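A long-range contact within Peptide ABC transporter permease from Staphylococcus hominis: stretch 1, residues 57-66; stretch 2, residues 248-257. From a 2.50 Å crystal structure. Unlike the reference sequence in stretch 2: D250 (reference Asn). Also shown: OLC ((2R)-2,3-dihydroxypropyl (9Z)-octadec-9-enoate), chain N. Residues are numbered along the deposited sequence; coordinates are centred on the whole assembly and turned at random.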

# COMPACT_ATOMS: atom_id res chain seq x y z
N THR A 57 -7.12 5.81 19.32
CA THR A 57 -8.01 5.89 18.16
C THR A 57 -7.43 6.83 17.10
O THR A 57 -7.38 6.45 15.92
CB THR A 57 -9.45 6.21 18.60
OG1 THR A 57 -9.98 5.05 19.25
CG2 THR A 57 -10.36 6.60 17.44
N THR A 58 -6.95 8.03 17.54
CA THR A 58 -6.32 9.01 16.64
C THR A 58 -5.07 8.43 15.98
O THR A 58 -4.90 8.62 14.78
CB THR A 58 -6.09 10.34 17.35
OG1 THR A 58 -7.33 10.75 17.93
CG2 THR A 58 -5.59 11.43 16.42
N ALA A 59 -4.23 7.70 16.74
CA ALA A 59 -3.01 7.04 16.25
C ALA A 59 -3.36 5.98 15.17
O ALA A 59 -2.62 5.83 14.20
CB ALA A 59 -2.27 6.38 17.41
N MET A 60 -4.49 5.27 15.36
CA MET A 60 -5.04 4.24 14.47
C MET A 60 -5.53 4.90 13.18
O MET A 60 -5.19 4.43 12.10
CB MET A 60 -6.18 3.48 15.17
CG MET A 60 -5.72 2.53 16.28
SD MET A 60 -6.93 1.23 16.67
CE MET A 60 -8.12 2.13 17.59
N SER A 61 -6.30 5.99 13.30
CA SER A 61 -6.81 6.79 12.18
C SER A 61 -5.66 7.32 11.29
O SER A 61 -5.72 7.14 10.07
CB SER A 61 -7.67 7.94 12.69
OG SER A 61 -8.14 8.72 11.61
N ILE A 62 -4.60 7.93 11.91
CA ILE A 62 -3.40 8.45 11.23
C ILE A 62 -2.74 7.38 10.32
O ILE A 62 -2.47 7.66 9.16
CB ILE A 62 -2.39 9.09 12.24
CG1 ILE A 62 -2.96 10.41 12.84
CG2 ILE A 62 -1.01 9.32 11.59
CD1 ILE A 62 -2.39 10.88 14.19
N MET A 63 -2.54 6.14 10.85
CA MET A 63 -1.96 5.00 10.11
C MET A 63 -2.67 4.72 8.77
O MET A 63 -2.01 4.58 7.73
CB MET A 63 -1.94 3.74 10.99
CG MET A 63 -0.92 3.79 12.11
SD MET A 63 0.82 3.86 11.57
CE MET A 63 1.11 2.13 11.22
N SER A 64 -4.03 4.71 8.79
CA SER A 64 -4.88 4.46 7.63
C SER A 64 -4.91 5.62 6.64
O SER A 64 -4.76 5.39 5.45
CB SER A 64 -6.28 4.09 8.08
OG SER A 64 -6.27 2.80 8.66
N VAL A 65 -5.08 6.86 7.15
CA VAL A 65 -5.11 8.08 6.34
C VAL A 65 -3.75 8.27 5.64
O VAL A 65 -3.71 8.58 4.44
CB VAL A 65 -5.57 9.30 7.18
CG1 VAL A 65 -5.39 10.62 6.43
CG2 VAL A 65 -7.02 9.14 7.63
N TYR A 66 -2.66 7.99 6.36
CA TYR A 66 -1.29 8.04 5.87
C TYR A 66 -1.12 7.04 4.70
O TYR A 66 -0.63 7.43 3.64
CB TYR A 66 -0.33 7.73 7.04
CG TYR A 66 1.15 7.91 6.81
CD1 TYR A 66 1.64 8.59 5.69
CD2 TYR A 66 2.08 7.41 7.72
CE1 TYR A 66 3.00 8.75 5.47
CE2 TYR A 66 3.45 7.58 7.52
CZ TYR A 66 3.90 8.25 6.40
OH TYR A 66 5.25 8.42 6.25
N SER A 248 -7.84 19.76 13.97
CA SER A 248 -7.81 18.39 14.47
C SER A 248 -7.53 17.44 13.32
O SER A 248 -7.62 17.85 12.15
CB SER A 248 -9.15 18.05 15.11
OG SER A 248 -10.22 18.16 14.18
N PHE A 249 -7.21 16.16 13.63
CA PHE A 249 -6.98 15.15 12.59
C PHE A 249 -8.25 14.82 11.79
O PHE A 249 -8.14 14.40 10.64
CB PHE A 249 -6.29 13.88 13.14
CG PHE A 249 -5.68 13.07 12.02
CD1 PHE A 249 -4.55 13.53 11.34
CD2 PHE A 249 -6.29 11.91 11.58
CE1 PHE A 249 -4.03 12.82 10.26
CE2 PHE A 249 -5.77 11.19 10.50
CZ PHE A 249 -4.64 11.65 9.86
N ASP A 250 -9.44 15.06 12.38
CA ASP A 250 -10.75 14.88 11.74
C ASP A 250 -10.85 15.70 10.45
O ASP A 250 -11.49 15.24 9.51
CB ASP A 250 -11.90 15.23 12.69
CG ASP A 250 -12.12 14.29 13.85
OD1 ASP A 250 -11.58 13.16 13.81
OD2 ASP A 250 -12.85 14.66 14.80
N LEU A 251 -10.18 16.88 10.39
CA LEU A 251 -10.13 17.72 9.18
C LEU A 251 -9.50 16.90 8.06
O LEU A 251 -10.03 16.89 6.95
CB LEU A 251 -9.34 19.02 9.42
CG LEU A 251 -9.28 20.00 8.22
CD1 LEU A 251 -10.28 21.14 8.38
CD2 LEU A 251 -7.88 20.55 8.02
N ILE A 252 -8.38 16.20 8.36
CA ILE A 252 -7.65 15.36 7.41
C ILE A 252 -8.44 14.09 7.10
O ILE A 252 -8.71 13.83 5.93
CB ILE A 252 -6.19 15.04 7.89
CG1 ILE A 252 -5.48 16.26 8.57
CG2 ILE A 252 -5.33 14.45 6.75
CD1 ILE A 252 -5.21 17.54 7.71
N SER A 253 -8.83 13.32 8.13
CA SER A 253 -9.55 12.05 8.00
C SER A 253 -10.88 12.17 7.24
O SER A 253 -11.19 11.28 6.45
CB SER A 253 -9.74 11.36 9.35
OG SER A 253 -10.81 11.91 10.10
N ASN A 254 -11.62 13.28 7.42
CA ASN A 254 -12.88 13.52 6.70
C ASN A 254 -12.62 13.87 5.23
O ASN A 254 -13.33 13.37 4.36
CB ASN A 254 -13.73 14.59 7.36
CG ASN A 254 -14.28 14.19 8.71
OD1 ASN A 254 -14.55 13.01 8.98
ND2 ASN A 254 -14.45 15.17 9.58
N THR A 255 -11.59 14.70 4.96
CA THR A 255 -11.18 15.10 3.60
C THR A 255 -10.79 13.87 2.78
O THR A 255 -11.29 13.69 1.66
CB THR A 255 -10.05 16.15 3.68
OG1 THR A 255 -10.54 17.33 4.32
CG2 THR A 255 -9.48 16.52 2.31
N VAL A 256 -9.94 13.00 3.36
CA VAL A 256 -9.42 11.77 2.76
C VAL A 256 -10.56 10.73 2.63
O VAL A 256 -10.55 9.94 1.70
CB VAL A 256 -8.15 11.28 3.52
CG1 VAL A 256 -7.63 9.94 2.99
CG2 VAL A 256 -7.05 12.33 3.46
N LEU A 257 -11.59 10.79 3.52
CA LEU A 257 -12.77 9.92 3.43
C LEU A 257 -13.54 10.33 2.16
O LEU A 257 -13.90 9.46 1.37
CB LEU A 257 -13.67 10.03 4.68
CG LEU A 257 -15.06 9.35 4.62
CD1 LEU A 257 -14.95 7.86 4.38
CD2 LEU A 257 -15.85 9.60 5.88
C24 OLC N . -2.79 15.14 16.77
C5 OLC N . -1.28 19.26 9.11
C4 OLC N . -2.10 18.21 9.86
C3 OLC N . -2.36 18.58 11.31
C2 OLC N . -3.17 17.53 12.07
C21 OLC N . -4.07 16.98 15.62
C1 OLC N . -3.40 17.88 13.51
C22 OLC N . -2.95 16.63 16.58
O19 OLC N . -3.39 19.01 13.95
O25 OLC N . -3.79 14.64 17.65
O23 OLC N . -1.71 17.20 16.15
O20 OLC N . -3.62 16.79 14.26

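The two stretches pack as helices running in broadly the same direction, their axes crossing at 40° with a closest approach of 10.2 Å. No hydrogen bond links them, so the contact rests on side-chain packing, which buries 321 Å² in total. Stretch 2 enters at S248, which lies out of reach, and the first large contribution comes from F249. Its side chain, with chi1 in the t well, sits as a knob among T58, S61, I62 and V65. CG1 of I62 lies 3.5 Å from the centroid of the F249 ring and only 6° off the ring normal, a CH-pi contact over one face. At the ring edge, S61 OG approaches F249 CE2 at 3.6 Å; this hydroxyl is hydrogen-bonded elsewhere in the structure. C2 of the lipid OLC also lies near the ring plane.

D250, which differs from the reference sequence, and L251 make no contact with stretch 1. One turn beyond F249, I252 places CG2 3.8 Å from V65 CG1. The small side chain of S253 accompanies a close backbone approach, with its CA 6.2 Å from the CA of V65 and 3.9 Å from V65 CG2. V256 completes the pocket, its CG2 3.8 Å from V65 CG1, so V65 is the reciprocal knob, seated among F249, I252, S253 and V256.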